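Local atomic coordinates of putative oxidoreductase (Pseudomonas putida, PDB entry 3L6D), a protein that probably acts as an NADP-dependent oxidoreductase, pairing an N-terminal nucleotide-binding domain with a C-terminal domain like that of reductive aminases. Residues D11-G16 and P67-V72; V35-R40 and A53-S58; E57-A62 and P86-A91; A61-S66 and R95-Y100; G119-K124 and T144-A149. All coordinates share one frame; numbering follows the deposited sequence.

Contact 1: D11-G16 and P67-V72; sequences DVSVIG and PATIFV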
# COMPACT_ATOMS: atom_id res chain seq x y z
N ASP B 11 26.30 -23.57 15.39
CA ASP B 11 26.17 -22.13 15.32
C ASP B 11 24.89 -21.62 15.98
O ASP B 11 24.82 -20.47 16.44
CB ASP B 11 26.17 -21.74 13.85
CG ASP B 11 27.47 -22.07 13.20
OD1 ASP B 11 28.50 -21.59 13.71
OD2 ASP B 11 27.47 -22.82 12.21
N VAL B 12 23.86 -22.46 15.99
CA VAL B 12 22.51 -22.04 16.41
C VAL B 12 21.67 -23.27 16.66
O VAL B 12 21.78 -24.28 15.97
CB VAL B 12 21.83 -21.13 15.35
CG1 VAL B 12 21.71 -21.83 13.98
CG2 VAL B 12 20.44 -20.60 15.85
N SER B 13 20.80 -23.19 17.67
CA SER B 13 19.87 -24.29 17.92
C SER B 13 18.49 -23.68 17.68
O SER B 13 18.32 -22.46 17.80
CB SER B 13 19.95 -24.78 19.38
OG SER B 13 21.22 -25.41 19.62
N VAL B 14 17.54 -24.53 17.31
CA VAL B 14 16.16 -24.09 17.07
C VAL B 14 15.25 -25.05 17.82
O VAL B 14 15.31 -26.27 17.65
CB VAL B 14 15.79 -24.12 15.54
CG1 VAL B 14 14.35 -23.57 15.32
CG2 VAL B 14 16.76 -23.31 14.74
N ILE B 15 14.40 -24.46 18.62
CA ILE B 15 13.51 -25.20 19.41
C ILE B 15 12.09 -24.83 19.06
O ILE B 15 11.66 -23.72 19.13
CB ILE B 15 13.80 -24.94 20.84
CG1 ILE B 15 15.05 -25.66 21.23
CG2 ILE B 15 12.68 -25.36 21.69
CD1 ILE B 15 15.38 -25.47 22.56
N GLY B 16 11.38 -25.86 18.68
CA GLY B 16 10.04 -25.77 18.19
C GLY B 16 10.16 -25.88 16.70
O GLY B 16 10.80 -25.08 16.06
N PRO B 67 25.72 -21.18 20.84
CA PRO B 67 25.76 -19.96 21.68
C PRO B 67 24.38 -19.23 21.71
O PRO B 67 24.12 -18.47 22.63
CB PRO B 67 26.86 -19.12 21.00
CG PRO B 67 26.77 -19.54 19.56
CD PRO B 67 26.53 -21.03 19.61
N ALA B 68 23.52 -19.51 20.73
CA ALA B 68 22.17 -18.93 20.67
C ALA B 68 21.16 -20.01 20.32
O ALA B 68 21.45 -20.89 19.49
CB ALA B 68 22.10 -17.84 19.62
N THR B 69 19.96 -19.90 20.89
CA THR B 69 18.91 -20.81 20.57
C THR B 69 17.69 -19.97 20.14
O THR B 69 17.31 -19.01 20.82
CB THR B 69 18.52 -21.68 21.80
OG1 THR B 69 19.61 -22.53 22.16
CG2 THR B 69 17.33 -22.56 21.45
N ILE B 70 17.10 -20.34 19.02
CA ILE B 70 15.92 -19.65 18.55
C ILE B 70 14.69 -20.41 19.09
O ILE B 70 14.60 -21.64 18.91
CB ILE B 70 15.94 -19.62 17.03
CG1 ILE B 70 17.01 -18.65 16.56
CG2 ILE B 70 14.59 -19.20 16.45
CD1 ILE B 70 17.24 -18.81 15.10
N PHE B 71 13.78 -19.71 19.78
CA PHE B 71 12.53 -20.33 20.29
C PHE B 71 11.35 -19.94 19.39
O PHE B 71 11.14 -18.77 19.11
CB PHE B 71 12.13 -19.81 21.67
CG PHE B 71 12.83 -20.44 22.82
CD1 PHE B 71 14.15 -20.82 22.75
CD2 PHE B 71 12.18 -20.55 24.03
CE1 PHE B 71 14.80 -21.39 23.85
CE2 PHE B 71 12.80 -21.10 25.14
CZ PHE B 71 14.13 -21.53 25.05
N VAL B 72 10.59 -20.93 18.93
CA VAL B 72 9.42 -20.64 18.11
C VAL B 72 8.37 -21.64 18.54
O VAL B 72 8.27 -22.73 17.99
CB VAL B 72 9.67 -20.76 16.57
CG1 VAL B 72 8.66 -19.89 15.84
CG2 VAL B 72 11.07 -20.37 16.15

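Contact 2: V35-R40 and A53-S58; sequences VAIWNR and AHLCES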
# COMPACT_ATOMS: atom_id res chain seq x y z
N VAL B 35 23.35 -26.49 12.49
CA VAL B 35 22.08 -26.28 13.26
C VAL B 35 21.71 -27.51 14.09
O VAL B 35 21.66 -28.63 13.57
CB VAL B 35 20.90 -25.95 12.31
CG1 VAL B 35 19.61 -25.57 13.12
CG2 VAL B 35 21.24 -24.81 11.31
N ALA B 36 21.41 -27.29 15.38
CA ALA B 36 20.91 -28.34 16.22
C ALA B 36 19.46 -28.02 16.55
O ALA B 36 19.08 -26.85 16.60
CB ALA B 36 21.77 -28.44 17.50
N ILE B 37 18.64 -29.06 16.70
CA ILE B 37 17.18 -28.87 16.89
C ILE B 37 16.68 -29.77 17.99
O ILE B 37 17.29 -30.82 18.33
CB ILE B 37 16.36 -29.16 15.59
CG1 ILE B 37 16.54 -30.65 15.20
CG2 ILE B 37 16.73 -28.14 14.42
CD1 ILE B 37 15.61 -31.10 14.08
N TRP B 38 15.52 -29.37 18.52
CA TRP B 38 14.78 -30.22 19.44
C TRP B 38 13.33 -29.87 19.21
O TRP B 38 12.99 -28.73 18.97
CB TRP B 38 15.14 -29.96 20.91
CG TRP B 38 14.31 -30.81 21.87
CD1 TRP B 38 14.61 -32.06 22.35
CD2 TRP B 38 13.04 -30.47 22.42
NE1 TRP B 38 13.60 -32.51 23.19
CE2 TRP B 38 12.63 -31.54 23.25
CE3 TRP B 38 12.23 -29.34 22.31
CZ2 TRP B 38 11.41 -31.53 23.94
CZ3 TRP B 38 11.00 -29.33 22.99
CH2 TRP B 38 10.62 -30.42 23.79
N ASN B 39 12.48 -30.89 19.29
CA ASN B 39 11.07 -30.70 19.26
C ASN B 39 10.32 -31.91 19.77
O ASN B 39 10.91 -32.86 20.28
CB ASN B 39 10.63 -30.50 17.83
CG ASN B 39 9.35 -29.77 17.76
OD1 ASN B 39 9.31 -28.58 18.04
ND2 ASN B 39 8.27 -30.46 17.44
N ARG B 40 9.00 -31.85 19.57
CA ARG B 40 8.08 -32.98 19.82
C ARG B 40 7.50 -33.54 18.50
O ARG B 40 6.53 -34.32 18.52
CB ARG B 40 6.97 -32.52 20.77
CG ARG B 40 7.46 -31.76 22.02
CD ARG B 40 6.31 -31.59 23.05
NE ARG B 40 6.69 -30.93 24.31
CZ ARG B 40 6.68 -31.52 25.51
NH1 ARG B 40 6.30 -32.79 25.64
NH2 ARG B 40 7.05 -30.84 26.59
N ALA B 53 20.44 -31.10 9.92
CA ALA B 53 20.33 -30.73 11.35
C ALA B 53 20.70 -31.86 12.31
O ALA B 53 20.45 -33.04 12.02
CB ALA B 53 18.90 -30.20 11.69
N HIS B 54 21.24 -31.49 13.47
CA HIS B 54 21.60 -32.46 14.52
C HIS B 54 20.40 -32.50 15.47
O HIS B 54 20.03 -31.47 16.02
CB HIS B 54 22.81 -31.99 15.31
CG HIS B 54 23.11 -32.81 16.52
ND1 HIS B 54 23.80 -34.00 16.46
CD2 HIS B 54 22.79 -32.63 17.83
CE1 HIS B 54 23.90 -34.52 17.68
NE2 HIS B 54 23.29 -33.71 18.52
N LEU B 55 19.82 -33.67 15.67
CA LEU B 55 18.72 -33.83 16.63
C LEU B 55 19.29 -34.00 18.04
O LEU B 55 20.13 -34.91 18.28
CB LEU B 55 17.88 -35.06 16.24
CG LEU B 55 16.71 -35.41 17.16
CD1 LEU B 55 15.71 -34.23 17.21
CD2 LEU B 55 16.06 -36.75 16.67
N CYS B 56 18.84 -33.17 18.96
CA CYS B 56 19.30 -33.23 20.35
C CYS B 56 18.29 -34.01 21.17
O CYS B 56 17.11 -34.05 20.85
CB CYS B 56 19.42 -31.82 20.98
SG CYS B 56 20.60 -30.70 20.18
N GLU B 57 18.76 -34.59 22.26
CA GLU B 57 17.90 -35.44 23.10
C GLU B 57 16.94 -34.63 24.01
O GLU B 57 15.91 -35.15 24.48
CB GLU B 57 18.77 -36.40 23.92
CG GLU B 57 19.60 -35.76 25.04
CD GLU B 57 20.47 -36.79 25.79
OE1 GLU B 57 20.31 -38.00 25.53
OE2 GLU B 57 21.31 -36.37 26.63
N SER B 58 17.26 -33.36 24.23
CA SER B 58 16.50 -32.57 25.20
C SER B 58 16.64 -31.09 24.90
O SER B 58 17.57 -30.70 24.17
CB SER B 58 17.03 -32.81 26.62
OG SER B 58 18.37 -32.42 26.74

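Contact 3: E57-A62 and P86-A91; sequences ESVKAA and PGVARA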
# COMPACT_ATOMS: atom_id res chain seq x y z
N GLU B 57 18.76 -34.59 22.26
CA GLU B 57 17.90 -35.44 23.10
C GLU B 57 16.94 -34.63 24.01
O GLU B 57 15.91 -35.15 24.48
CB GLU B 57 18.77 -36.40 23.92
CG GLU B 57 19.60 -35.76 25.04
CD GLU B 57 20.47 -36.79 25.79
OE1 GLU B 57 20.31 -38.00 25.53
OE2 GLU B 57 21.31 -36.37 26.63
N SER B 58 17.26 -33.36 24.23
CA SER B 58 16.50 -32.57 25.20
C SER B 58 16.64 -31.09 24.90
O SER B 58 17.57 -30.70 24.17
CB SER B 58 17.03 -32.81 26.62
OG SER B 58 18.37 -32.42 26.74
N VAL B 59 15.75 -30.29 25.51
CA VAL B 59 15.91 -28.83 25.55
C VAL B 59 17.29 -28.42 26.09
O VAL B 59 17.98 -27.63 25.45
CB VAL B 59 14.79 -28.14 26.36
CG1 VAL B 59 15.03 -26.61 26.46
CG2 VAL B 59 13.41 -28.46 25.75
N LYS B 60 17.72 -28.98 27.21
CA LYS B 60 18.99 -28.58 27.80
C LYS B 60 20.17 -28.86 26.88
O LYS B 60 21.09 -28.05 26.80
CB LYS B 60 19.20 -29.12 29.23
CG LYS B 60 19.36 -30.64 29.37
CD LYS B 60 19.44 -31.06 30.86
CE LYS B 60 18.85 -32.47 31.04
NZ LYS B 60 19.90 -33.49 30.74
N ALA B 61 20.14 -29.99 26.17
CA ALA B 61 21.20 -30.30 25.22
C ALA B 61 21.26 -29.29 24.04
O ALA B 61 22.33 -28.90 23.60
CB ALA B 61 21.06 -31.75 24.69
N ALA B 62 20.10 -28.92 23.54
CA ALA B 62 19.99 -27.94 22.45
C ALA B 62 20.52 -26.55 22.89
O ALA B 62 21.26 -25.87 22.14
CB ALA B 62 18.56 -27.85 22.00
N PRO B 86 13.88 -30.28 33.09
CA PRO B 86 15.05 -30.65 33.93
C PRO B 86 16.38 -30.06 33.45
O PRO B 86 16.77 -30.30 32.30
CB PRO B 86 15.08 -32.19 33.85
CG PRO B 86 14.13 -32.56 32.73
CD PRO B 86 13.12 -31.47 32.65
N GLY B 87 17.03 -29.28 34.32
CA GLY B 87 18.37 -28.72 34.06
C GLY B 87 18.44 -27.59 33.03
O GLY B 87 19.51 -27.17 32.58
N VAL B 88 17.28 -27.10 32.64
CA VAL B 88 17.22 -26.03 31.67
C VAL B 88 17.80 -24.75 32.24
O VAL B 88 18.63 -24.12 31.59
CB VAL B 88 15.79 -25.85 31.12
CG1 VAL B 88 15.67 -24.55 30.30
CG2 VAL B 88 15.46 -27.04 30.24
N ALA B 89 17.40 -24.38 33.47
CA ALA B 89 17.90 -23.16 34.08
C ALA B 89 19.42 -23.10 34.01
O ALA B 89 20.00 -22.10 33.52
CB ALA B 89 17.41 -23.02 35.51
N ARG B 90 20.07 -24.17 34.47
CA ARG B 90 21.52 -24.24 34.41
C ARG B 90 22.04 -24.08 32.96
O ARG B 90 23.04 -23.41 32.75
CB ARG B 90 22.03 -25.52 35.10
CG ARG B 90 23.48 -25.48 35.59
CD ARG B 90 24.29 -26.50 34.81
NE ARG B 90 25.76 -26.37 34.88
CZ ARG B 90 26.49 -25.52 34.15
NH1 ARG B 90 25.90 -24.64 33.32
NH2 ARG B 90 27.82 -25.52 34.26
N ALA B 91 21.34 -24.65 31.97
CA ALA B 91 21.83 -24.59 30.57
C ALA B 91 21.59 -23.26 29.87
O ALA B 91 22.15 -23.03 28.79
CB ALA B 91 21.24 -25.74 29.75
O HOH W 1 15.71 -30.41 29.03

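Contact 4: A61-S66 and R95-Y100; sequences AALSAS and RTIVDY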
# COMPACT_ATOMS: atom_id res chain seq x y z
N ALA B 61 20.14 -29.99 26.17
CA ALA B 61 21.20 -30.30 25.22
C ALA B 61 21.26 -29.29 24.04
O ALA B 61 22.33 -28.90 23.60
CB ALA B 61 21.06 -31.75 24.69
N ALA B 62 20.10 -28.92 23.54
CA ALA B 62 19.99 -27.94 22.45
C ALA B 62 20.52 -26.55 22.89
O ALA B 62 21.26 -25.87 22.14
CB ALA B 62 18.56 -27.85 22.00
N LEU B 63 20.19 -26.15 24.13
CA LEU B 63 20.71 -24.90 24.70
C LEU B 63 22.21 -24.90 24.83
O LEU B 63 22.86 -23.89 24.50
CB LEU B 63 20.06 -24.59 26.07
CG LEU B 63 18.58 -24.24 25.96
CD1 LEU B 63 17.95 -24.18 27.38
CD2 LEU B 63 18.43 -22.89 25.23
N SER B 64 22.77 -26.06 25.24
CA SER B 64 24.19 -26.19 25.47
C SER B 64 24.95 -26.23 24.16
O SER B 64 26.10 -25.77 24.08
CB SER B 64 24.50 -27.44 26.33
OG SER B 64 23.97 -27.27 27.65
N ALA B 65 24.30 -26.75 23.13
CA ALA B 65 25.01 -27.07 21.86
C ALA B 65 25.46 -25.85 21.07
O ALA B 65 26.37 -25.97 20.24
CB ALA B 65 24.15 -27.96 20.97
N SER B 66 24.80 -24.71 21.28
CA SER B 66 25.05 -23.51 20.43
C SER B 66 25.10 -22.26 21.30
O SER B 66 24.47 -22.25 22.34
CB SER B 66 23.88 -23.35 19.44
OG SER B 66 23.67 -24.55 18.71
N ARG B 95 23.99 -18.18 27.42
CA ARG B 95 23.35 -18.43 26.12
C ARG B 95 22.38 -17.32 25.81
O ARG B 95 21.78 -16.73 26.70
CB ARG B 95 22.56 -19.77 26.13
CG ARG B 95 23.39 -21.01 26.50
CD ARG B 95 24.50 -21.14 25.46
NE ARG B 95 25.22 -22.40 25.57
CZ ARG B 95 26.29 -22.62 26.34
NH1 ARG B 95 26.77 -21.66 27.12
NH2 ARG B 95 26.87 -23.82 26.31
N THR B 96 22.19 -17.04 24.54
CA THR B 96 21.19 -16.06 24.12
C THR B 96 19.98 -16.83 23.59
O THR B 96 20.14 -17.74 22.78
CB THR B 96 21.77 -15.18 23.03
OG1 THR B 96 22.86 -14.45 23.61
CG2 THR B 96 20.66 -14.16 22.43
N ILE B 97 18.80 -16.51 24.12
CA ILE B 97 17.54 -17.04 23.61
C ILE B 97 16.99 -15.98 22.70
O ILE B 97 16.77 -14.82 23.17
CB ILE B 97 16.52 -17.24 24.77
CG1 ILE B 97 17.09 -18.18 25.83
CG2 ILE B 97 15.18 -17.78 24.26
CD1 ILE B 97 17.70 -19.46 25.25
N VAL B 98 16.69 -16.34 21.46
CA VAL B 98 16.01 -15.42 20.51
C VAL B 98 14.56 -15.91 20.33
O VAL B 98 14.33 -16.96 19.72
CB VAL B 98 16.77 -15.34 19.15
CG1 VAL B 98 16.15 -14.23 18.24
CG2 VAL B 98 18.24 -15.04 19.39
N ASP B 99 13.61 -15.17 20.90
CA ASP B 99 12.24 -15.62 21.09
C ASP B 99 11.34 -15.00 20.05
O ASP B 99 11.01 -13.81 20.14
CB ASP B 99 11.78 -15.20 22.50
CG ASP B 99 10.43 -15.77 22.91
OD1 ASP B 99 9.80 -16.55 22.15
OD2 ASP B 99 10.00 -15.43 24.02
N TYR B 100 10.94 -15.82 19.05
CA TYR B 100 9.97 -15.39 18.04
C TYR B 100 8.50 -15.80 18.35
O TYR B 100 7.64 -15.56 17.52
CB TYR B 100 10.36 -15.90 16.64
CG TYR B 100 11.61 -15.28 16.11
CD1 TYR B 100 11.58 -14.05 15.49
CD2 TYR B 100 12.84 -15.92 16.24
CE1 TYR B 100 12.74 -13.45 14.98
CE2 TYR B 100 14.00 -15.33 15.76
CZ TYR B 100 13.95 -14.10 15.15
OH TYR B 100 15.08 -13.51 14.67

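Contact 5: G119-K124 and T144-A149; sequences GGHYVK and TGDREA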
# COMPACT_ATOMS: atom_id res chain seq x y z
N GLY B 119 21.33 -16.13 34.11
CA GLY B 119 22.61 -15.73 33.50
C GLY B 119 22.66 -15.84 31.98
O GLY B 119 23.75 -15.84 31.36
N GLY B 120 21.50 -15.93 31.36
CA GLY B 120 21.43 -15.93 29.91
C GLY B 120 21.01 -14.56 29.41
O GLY B 120 20.87 -13.63 30.19
N HIS B 121 20.80 -14.43 28.11
CA HIS B 121 20.45 -13.14 27.54
C HIS B 121 19.21 -13.38 26.74
O HIS B 121 19.09 -14.45 26.10
CB HIS B 121 21.58 -12.66 26.65
CG HIS B 121 22.90 -12.70 27.34
ND1 HIS B 121 23.26 -11.77 28.30
CD2 HIS B 121 23.93 -13.59 27.27
CE1 HIS B 121 24.47 -12.06 28.75
NE2 HIS B 121 24.89 -13.16 28.15
N TYR B 122 18.27 -12.45 26.81
CA TYR B 122 16.99 -12.67 26.17
C TYR B 122 16.78 -11.67 25.04
O TYR B 122 16.90 -10.45 25.27
CB TYR B 122 15.87 -12.54 27.21
CG TYR B 122 14.51 -12.69 26.59
CD1 TYR B 122 13.97 -13.96 26.37
CD2 TYR B 122 13.77 -11.57 26.22
CE1 TYR B 122 12.70 -14.09 25.81
CE2 TYR B 122 12.52 -11.69 25.64
CZ TYR B 122 12.00 -12.96 25.44
OH TYR B 122 10.75 -13.06 24.85
N VAL B 123 16.58 -12.15 23.82
CA VAL B 123 16.18 -11.26 22.72
C VAL B 123 14.82 -11.66 22.19
O VAL B 123 14.57 -12.86 21.90
CB VAL B 123 17.22 -11.32 21.53
CG1 VAL B 123 16.77 -10.42 20.39
CG2 VAL B 123 18.62 -10.92 22.01
N LYS B 124 13.92 -10.69 22.07
CA LYS B 124 12.60 -10.99 21.50
C LYS B 124 12.67 -10.60 20.02
O LYS B 124 13.21 -9.56 19.70
CB LYS B 124 11.50 -10.17 22.18
CG LYS B 124 10.11 -10.31 21.51
CD LYS B 124 9.08 -9.32 22.21
CE LYS B 124 7.65 -9.52 21.59
NZ LYS B 124 7.27 -10.96 21.78
N THR B 144 14.19 -6.80 20.16
CA THR B 144 14.22 -5.97 21.36
C THR B 144 14.77 -6.86 22.49
O THR B 144 15.10 -8.02 22.24
CB THR B 144 12.82 -5.35 21.69
OG1 THR B 144 12.97 -4.39 22.73
CG2 THR B 144 11.79 -6.37 22.09
N GLY B 145 14.87 -6.33 23.71
CA GLY B 145 15.39 -7.09 24.87
C GLY B 145 16.82 -6.67 25.17
O GLY B 145 17.06 -5.52 25.51
N ASP B 146 17.76 -7.58 24.95
CA ASP B 146 19.17 -7.37 25.29
C ASP B 146 19.95 -6.89 24.08
O ASP B 146 20.24 -7.68 23.15
CB ASP B 146 19.73 -8.69 25.83
CG ASP B 146 21.12 -8.56 26.46
OD1 ASP B 146 22.10 -8.12 25.82
OD2 ASP B 146 21.22 -8.97 27.62
N ARG B 147 20.34 -5.61 24.07
CA ARG B 147 20.96 -5.02 22.90
C ARG B 147 22.30 -5.67 22.60
O ARG B 147 22.62 -5.92 21.45
CB ARG B 147 21.19 -3.49 23.07
CG ARG B 147 21.63 -2.75 21.81
CD ARG B 147 21.82 -1.20 22.05
NE ARG B 147 20.53 -0.46 22.09
CZ ARG B 147 19.90 0.10 21.04
NH1 ARG B 147 20.43 0.04 19.81
NH2 ARG B 147 18.74 0.72 21.21
N GLU B 148 23.08 -5.93 23.64
CA GLU B 148 24.42 -6.51 23.46
C GLU B 148 24.32 -7.92 22.86
O GLU B 148 25.01 -8.23 21.89
CB GLU B 148 25.22 -6.46 24.76
CG GLU B 148 25.54 -5.02 25.23
CD GLU B 148 24.61 -4.57 26.37
OE1 GLU B 148 23.38 -4.50 26.17
OE2 GLU B 148 25.15 -4.34 27.49
N ALA B 149 23.43 -8.75 23.39
CA ALA B 149 23.25 -10.11 22.82
C ALA B 149 22.73 -10.06 21.37
O ALA B 149 23.13 -10.89 20.51
CB ALA B 149 22.31 -10.94 23.70
O HOH W 2 18.95 -10.14 28.37

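Contact 1: D11-G16 and P67-V72
P67 opens the second segment with its ring CD set 3.6 Å from D11 O. A68 follows. Its carbonyl O accepts S13 N at 3.0 Å, and the donor lies in the carbonyl plane. T69 pairs with S13, and both side chains lie under helix 59-65. T69 OG1 sits 3.6 Å from S13 CB, while T69 CG2, anti to the backbone N, meets I15 CD1 at 3.7 Å. An alanine at T69 would lose both touches and would probably loosen the packing beneath that helix. I70 turns to the other face, toward helix 19-30. Its CD1 crosses V12 CG2 obliquely at 3.7 Å. Its backbone N and O both turn to strand 12-15: I70 N gives to S13 O at 2.7 Å, and I70 O takes I15 N almost along the C=O axis (171° at the hydrogen). F71 returns to the face of T69, with I15 CD1 near its ring. V72 N closes the ladder on I15 O. Here G16 has no side chain, and a beta carbon would strike V72 O. G16 begins a probable Rossmann-type GxGxxG loop. The chemistry is that of parallel central strands: backbone bonds fix the register, and mainly apolar side chains seal both faces.

Contact 2: V35-R40 and A53-S58
V35 O and H54 O are the best-held polar atoms, each gripped by one N-H...O bond and one C-H...O contact. H54 N reaches V35 O at 2.9 Å, in the carbonyl plane and nearly straight (168°), and A53 CA adds the C-H contact. H54 O is held by I37 N at 2.9 Å and by A36 CA. C56 N then bonds to I37 O, close to the C=O axis. These bonds set a short parallel ladder. A53 CB lies 4.1 Å from I37 CG2, and A36 CB touches C56 SG at 3.7 Å. I37 carries CG1 in the crowded position between N and the carbonyl carbon (chi1 63°), which brings L55 CD1 within 4.2 Å of CG1. W38 swings CG anti to its backbone N and lays one indole face over the S58 backbone, with CD1 3.4 Å from S58 C. C56 O and E57 O lie at the ring's edge. An alanine at W38 would remove this indole and would probably leave the turn before helix 59-65 less firmly packed. The pair belongs to a beta-alpha-beta unit: helix 42-50 joins the two strands and touches I37, A53 and L55. Strand 12-15 flanks strand 35-38 on its other edge, and helix 59-65 lies against W38 and C56.

Contact 3: E57-A62 and P86-A91
The flat groups here are peptide planes, since no aromatic ring takes part. The P86-G87 peptide presents its carbonyl O to K60. The methylenes K60 CD and CE come to P86 O from one side of the peptide plane, with CD at 3.1 Å, a tight approach. A water comes from the other side. It accepts from K60 N at 3.1 Å and donates weakly to P86 O at 3.4 Å, so it bridges the two segments. K60 begins with CG in the crowded position between N and the carbonyl carbon (chi1 67°). The chain then bends at its far torsions and passes alongside G87. A beta carbon on G87 would fall 3.0 Å from K60 CD. Two helix starts meet in this way, those of helices 59-65 and 88-92, both in the Rossmann-type domain. S58 is the N-cap of the first, with its OG accepting A61 N at 3.1 Å. G87 is the N-cap of the second. Below these ends the packing turns apolar. V59 CG1, anti to its backbone N, crosses V88 CG2 obliquely at 3.8 Å. A91 CB rests 4.0 Å from K60 CB and 3.7 Å from K60 O. L63, one turn on from V59 and K60, touches V88 and A91.

Contact 4: A61-S66 and R95-Y100
R95 leaves the backbone with CG anti to its carbonyl carbon (chi1 -57°) and bends again at the next torsion (chi2 -60°). The third torsion is extended. This folded start carries the guanidinium to the last part of helix 59-65. There two N-H groups meet successive backbone carbonyls. R95 NE gives to L63 O at 3.0 Å. This bond is bent, and NE stands above the carbonyl plane rather than on a lone pair. R95 NH2 gives to S64 O at 3.1 Å. This one is straighter (163°), and it uses a lone pair of S64 O while lying close to the guanidinium plane. The two bonds together limit rotation of the group. The arginine stem is packed as well: R95 CD lies 3.3 Å from both L63 O and S66 O. Deeper in, L63 and I97 each hold their first branch carbon anti to the carbonyl carbon. They meet obliquely, tip to tip, with L63 CD2 3.5 Å from I97 CD1. L92 of helix 88-92 touches both, and strand 68-71 adds T69 against L63 and F71 against I97. The contact thus ties a helix of the Rossmann-type domain to strand 96-99. Its chemistry implies electrostatic complementarity: a positive guanidinium at the carbonyl end of a helix would be expected to interact well with the helix dipole, beside a buried apolar pair.

Contact 5: G119-K124 and T144-A149
This is a beta hairpin between strands 121-128 and 140-145, and it turns straight into helix 147-152. K124 and T144 form a hydrogen-bonded antiparallel pair. K124 N gives to T144 O at 2.9 Å, and T144 N gives back to K124 O at 3.0 Å. Their side chains run side by side, with K124 CB 3.8 Å from T144 CG2. V123 and G145 form the non-hydrogen-bonded pair that follows. G145 has unusual backbone angles (phi 103°, psi -112°), and a beta carbon there would run into Y122 O. D146 N also bonds to Y122 O, though bent (136°). Where the helix begins, A149 CB packs 3.5 Å from H121 CB and also faces V123 CG2. H121 and D146 cross obliquely, with D146 OD2 near the edge of the imidazole. The outer shell fixes these groups. T144 OG1 bonds to L167 O, and Y122 OH bonds to D99 OD2 on the adjoining strand. D146 is the N-cap of the helix: its CG lies anti to the backbone N, and its OD1 takes A149 N at 2.8 Å. The other oxygen has a different task. A water accepts from Y122 N at 2.9 Å and donates to D146 OD2 at 2.7 Å.

How the contacts relate
All five contacts lie in the Rossmann-type domain, and four reach one sheet. Contacts 1, 4 and 5 are mostly buried. Contacts 2 and 3 are only partly so. Contacts 1 and 2 are joined by backbone bonds between V12, V14 and A36. Contacts 3 and 4 share helix 59-65, one using its start and the other its end. That helix also covers contact 1, where S13 OG bonds to A62 O and S66 OG. D99 and Y122 link contacts 4 and 5. Parallel ladders mark contacts 1 and 2, and an antiparallel one marks contact 5. Contact 3 relies on packing and water, contact 4 on an arginine and an apolar pair.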